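Local coordinates for protein FAD synthetase (Saccharomyces cerevisiae, PDB 2WSI) that transfers an adenylyl group from ATP to flavin mononucleotide, making the coenzyme FAD and releasing diphosphate, at residues 178-183 against 187-192. Sequence-based numbering, arbitrary orientation.
Sequences IQRTDS and DFMRLQ. With FAD (flavin-adenine dinucleotide), chain C.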
loop_
_atom_site.group_PDB
_atom_site.type_symbol
_atom_site.label_atom_id
_atom_site.label_comp_id
_atom_site.label_asym_id
_atom_site.label_seq_id
_atom_site.Cartn_x
_atom_site.Cartn_y
_atom_site.Cartn_z
ATOM N N ILE A 178 -13.655 -10.509 -1.968
ATOM C CA ILE A 178 -14.043 -10.982 -0.635
ATOM C C ILE A 178 -13.951 -12.505 -0.666
ATOM O O ILE A 178 -14.661 -13.141 -1.425
ATOM C CB ILE A 178 -15.448 -10.497 -0.250
ATOM C CG1 ILE A 178 -15.496 -8.951 -0.222
ATOM C CG2 ILE A 178 -15.841 -11.061 1.106
ATOM C CD1 ILE A 178 -16.872 -8.386 0.171
ATOM N N GLN A 179 -13.077 -13.084 0.150
ATOM C CA GLN A 179 -12.719 -14.486 -0.012
ATOM C C GLN A 179 -12.286 -15.099 1.318
ATOM O O GLN A 179 -11.484 -14.519 2.044
ATOM C CB GLN A 179 -11.546 -14.570 -1.021
ATOM C CG GLN A 179 -11.191 -15.947 -1.456
ATOM C CD GLN A 179 -10.127 -15.945 -2.541
ATOM O OE1 GLN A 179 -9.375 -14.988 -2.677
ATOM N NE2 GLN A 179 -10.061 -17.022 -3.313
ATOM N N ARG A 180 -12.799 -16.278 1.633
ATOM C CA ARG A 180 -12.351 -17.022 2.812
ATOM C C ARG A 180 -10.903 -17.445 2.666
ATOM O O ARG A 180 -10.414 -17.596 1.552
ATOM C CB ARG A 180 -13.224 -18.260 3.025
ATOM C CG ARG A 180 -14.576 -17.934 3.654
ATOM C CD ARG A 180 -14.404 -17.489 5.114
ATOM N NE ARG A 180 -15.640 -16.916 5.636
ATOM C CZ ARG A 180 -15.767 -16.305 6.817
ATOM N NH1 ARG A 180 -14.730 -16.186 7.629
ATOM N NH2 ARG A 180 -16.949 -15.801 7.182
ATOM N N THR A 181 -10.194 -17.585 3.782
ATOM C CA THR A 181 -8.841 -18.136 3.715
ATOM C C THR A 181 -8.946 -19.596 3.357
ATOM O O THR A 181 -10.016 -20.169 3.478
ATOM C CB THR A 181 -8.120 -18.039 5.033
ATOM O OG1 THR A 181 -8.984 -18.558 6.058
ATOM C CG2 THR A 181 -7.727 -16.562 5.327
ATOM N N ASP A 182 -7.837 -20.182 2.897
ATOM C CA ASP A 182 -7.792 -21.612 2.578
ATOM C C ASP A 182 -7.590 -22.385 3.883
ATOM O O ASP A 182 -7.440 -21.780 4.951
ATOM C CB ASP A 182 -6.678 -21.938 1.556
ATOM C CG ASP A 182 -6.880 -21.244 0.212
ATOM O OD1 ASP A 182 -7.855 -21.546 -0.504
ATOM O OD2 ASP A 182 -6.044 -20.403 -0.155
ATOM N N SER A 183 -7.584 -23.713 3.810
ATOM C CA SER A 183 -7.641 -24.542 5.022
ATOM C C SER A 183 -6.278 -24.640 5.694
ATOM O O SER A 183 -6.169 -24.968 6.881
ATOM C CB SER A 183 -8.187 -25.927 4.693
ATOM O OG SER A 183 -7.627 -26.397 3.484
ATOM N N ASP A 187 -9.114 -19.365 10.046
ATOM C CA ASP A 187 -10.328 -18.865 9.404
ATOM C C ASP A 187 -10.547 -17.370 9.659
ATOM O O ASP A 187 -10.758 -16.946 10.781
ATOM C CB ASP A 187 -11.563 -19.652 9.891
ATOM C CG ASP A 187 -12.841 -19.347 9.070
ATOM O OD1 ASP A 187 -12.806 -18.537 8.109
ATOM O OD2 ASP A 187 -13.907 -19.932 9.391
ATOM N N PHE A 188 -10.459 -16.573 8.605
ATOM C CA PHE A 188 -10.969 -15.201 8.624
ATOM C C PHE A 188 -11.252 -14.829 7.175
ATOM O O PHE A 188 -10.913 -15.586 6.267
ATOM C CB PHE A 188 -9.982 -14.200 9.251
ATOM C CG PHE A 188 -8.603 -14.192 8.621
ATOM C CD1 PHE A 188 -8.344 -13.456 7.483
ATOM C CD2 PHE A 188 -7.552 -14.895 9.210
ATOM C CE1 PHE A 188 -7.073 -13.441 6.904
ATOM C CE2 PHE A 188 -6.274 -14.886 8.649
ATOM C CZ PHE A 188 -6.026 -14.144 7.503
ATOM N N MET A 189 -11.908 -13.699 6.959
ATOM C CA MET A 189 -12.239 -13.306 5.597
ATOM C C MET A 189 -11.115 -12.454 5.052
ATOM O O MET A 189 -10.708 -11.478 5.685
ATOM C CB MET A 189 -13.554 -12.505 5.548
ATOM C CG MET A 189 -14.090 -12.346 4.117
ATOM S SD MET A 189 -14.762 -13.921 3.440
ATOM C CE MET A 189 -16.429 -13.788 4.111
ATOM N N ARG A 190 -10.629 -12.816 3.866
ATOM C CA ARG A 190 -9.666 -11.977 3.160
ATOM C C ARG A 190 -10.418 -10.878 2.402
ATOM O O ARG A 190 -11.373 -11.152 1.658
ATOM C CB ARG A 190 -8.835 -12.815 2.180
ATOM C CG ARG A 190 -8.030 -13.898 2.848
ATOM C CD ARG A 190 -7.151 -14.645 1.814
ATOM N NE ARG A 190 -7.905 -15.708 1.157
ATOM C CZ ARG A 190 -7.419 -16.492 0.199
ATOM N NH1 ARG A 190 -6.168 -16.335 -0.213
ATOM N NH2 ARG A 190 -8.179 -17.449 -0.330
ATOM N N LEU A 191 -9.978 -9.642 2.620
ATOM C CA LEU A 191 -10.526 -8.474 1.953
ATOM C C LEU A 191 -9.410 -7.949 1.043
ATOM O O LEU A 191 -8.387 -7.459 1.530
ATOM C CB LEU A 191 -10.910 -7.391 2.981
ATOM C CG LEU A 191 -11.888 -7.835 4.073
ATOM C CD1 LEU A 191 -12.214 -6.646 5.013
ATOM C CD2 LEU A 191 -13.190 -8.430 3.445
ATOM N N GLN A 192 -9.630 -8.033 -0.263
ATOM C CA GLN A 192 -8.571 -7.861 -1.263
ATOM C C GLN A 192 -9.086 -6.907 -2.353
ATOM O O GLN A 192 -9.266 -7.298 -3.512
ATOM C CB GLN A 192 -8.223 -9.252 -1.856
ATOM C CG GLN A 192 -7.625 -10.176 -0.798
ATOM C CD GLN A 192 -7.419 -11.618 -1.245
ATOM O OE1 GLN A 192 -8.267 -12.227 -1.922
ATOM N NE2 GLN A 192 -6.332 -12.192 -0.805
HETATM P PA FAD C . 3.038 -9.982 -0.450
HETATM O O1A FAD C . 4.458 -9.506 -0.588
HETATM O O2A FAD C . 2.954 -11.183 0.453
HETATM O O5B FAD C . 2.007 -8.814 -0.001
HETATM C C5B FAD C . 0.621 -9.026 -0.196
HETATM C C4B FAD C . -0.143 -8.308 0.921
HETATM O O4B FAD C . -0.064 -9.060 2.103
HETATM C C3B FAD C . 0.465 -6.957 1.245
HETATM O O3B FAD C . -0.082 -5.937 0.449
HETATM C C2B FAD C . 0.095 -6.791 2.707
HETATM O O2B FAD C . -1.218 -6.286 2.832
HETATM C C1B FAD C . 0.133 -8.208 3.216
HETATM N N9A FAD C . 1.469 -8.463 3.779
HETATM C C8A FAD C . 2.559 -9.028 3.167
HETATM N N7A FAD C . 3.581 -9.089 4.064
HETATM C C5A FAD C . 3.142 -8.543 5.228
HETATM C C6A FAD C . 3.744 -8.332 6.451
HETATM N N6A FAD C . 5.016 -8.694 6.701
HETATM N N1A FAD C . 3.000 -7.773 7.449
HETATM C C2A FAD C . 1.683 -7.404 7.266
HETATM N N3A FAD C . 1.099 -7.580 6.033
HETATM C C4A FAD C . 1.820 -8.169 5.054
HETATM N N1 FAD C . -2.352 -17.658 0.696
HETATM C C2 FAD C . -3.115 -18.772 0.459
HETATM O O2 FAD C . -2.761 -19.598 -0.382
HETATM N N3 FAD C . -4.278 -18.971 1.161
HETATM C C4 FAD C . -4.688 -18.064 2.114
HETATM O O4 FAD C . -5.749 -18.302 2.700
HETATM C C4X FAD C . -3.913 -16.927 2.362
HETATM N N5 FAD C . -4.288 -15.980 3.311
HETATM C C5X FAD C . -3.514 -14.859 3.535
HETATM C C6 FAD C . -3.880 -13.904 4.484
HETATM C C7 FAD C . -3.061 -12.795 4.711
HETATM C C7M FAD C . -3.421 -11.756 5.734
HETATM C C8 FAD C . -1.894 -12.641 3.975
HETATM C C8M FAD C . -1.017 -11.443 4.187
HETATM C C9 FAD C . -1.540 -13.584 3.027
HETATM C C9A FAD C . -2.332 -14.694 2.811
HETATM N N10 FAD C . -1.945 -15.628 1.871
HETATM C C10 FAD C . -2.746 -16.727 1.632
HETATM C "C1'" FAD C . -0.685 -15.411 1.078
HETATM C "C2'" FAD C . -0.984 -14.587 -0.194
HETATM O "O2'" FAD C . -2.048 -15.102 -0.959
HETATM C "C3'" FAD C . 0.233 -14.429 -1.099
HETATM O "O3'" FAD C . 0.514 -15.660 -1.720
HETATM C "C4'" FAD C . 1.440 -13.961 -0.308
HETATM O "O4'" FAD C . 1.087 -12.868 0.514
HETATM C "C5'" FAD C . 2.557 -13.511 -1.251
HETATM O "O5'" FAD C . 1.996 -12.742 -2.299
HETATM P P FAD C . 2.739 -11.419 -2.842
HETATM O O1P FAD C . 4.234 -11.638 -2.823
HETATM O O2P FAD C . 2.166 -11.012 -4.180
HETATM O O3P FAD C . 2.371 -10.204 -1.875
HETATM O O HOH W 1 -10.981 -20.277 6.357
HETATM O O HOH W 2 -5.302 -18.272 -2.287
#
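Arg190 reaches across the hairpin to Arg180 and grips its carbonyl oxygen side-on. The straighter bond runs from Arg190 NH2 to Arg180 O (2.9 Å), while Arg190 NE approaches the same oxygen from above the carbonyl plane. A bend at chi3 (-85°) turns the guanidinium back over the neighbouring strand, where it is sandwiched: the Gln179 amide stacks on one face, its plane 23° away, and O4 of the flavin sits over the centre of the other. That amide is itself fixed by Lys176 N and Ala174 O. Asp182 grips the flavin by two bonds: its backbone N donates to FAD O4, and its OD2 accepts from FAD N3 at 2.6 Å. Asp182 OD2 lies well out of the Arg190 guanidinium plane, so their long salt bridge (3.6 Å to Arg190 NH2) is an attraction of charges with no N-H aimed at the oxygen; water 2 links Asp182 OD2 to Arg190 NH1.

The antiparallel strands 178-180 and 189-191 pair through two backbone bonds between Gln179 and Arg190, and beyond the last bridge Thr181 N bonds to Phe188 O. Thr181 CG2 stands over the Phe188 ring in a CH-pi contact, 3.7 Å from the ring centroid, while the ring's edge meets FAD C6. On the other side of the sheet, Met189 CG, anti to the backbone N, meets Ile178 CG2 at 3.7 Å; bends at chi2 and chi3 then bring CE over one face of the Arg180 guanidinium. Arg180 NH1 makes a weak, salt-bridging bond to Asp187 OD1.

Replacing Arg190 by alanine removes both donors to Arg180 O and would probably open a gap between the Gln179 amide and the flavin. The hairpin, at the sheet's edge, thus reads the flavin's N3-O4 edge through Asp182, with the arginine's positive charge against O4 likely to polarise that carbonyl.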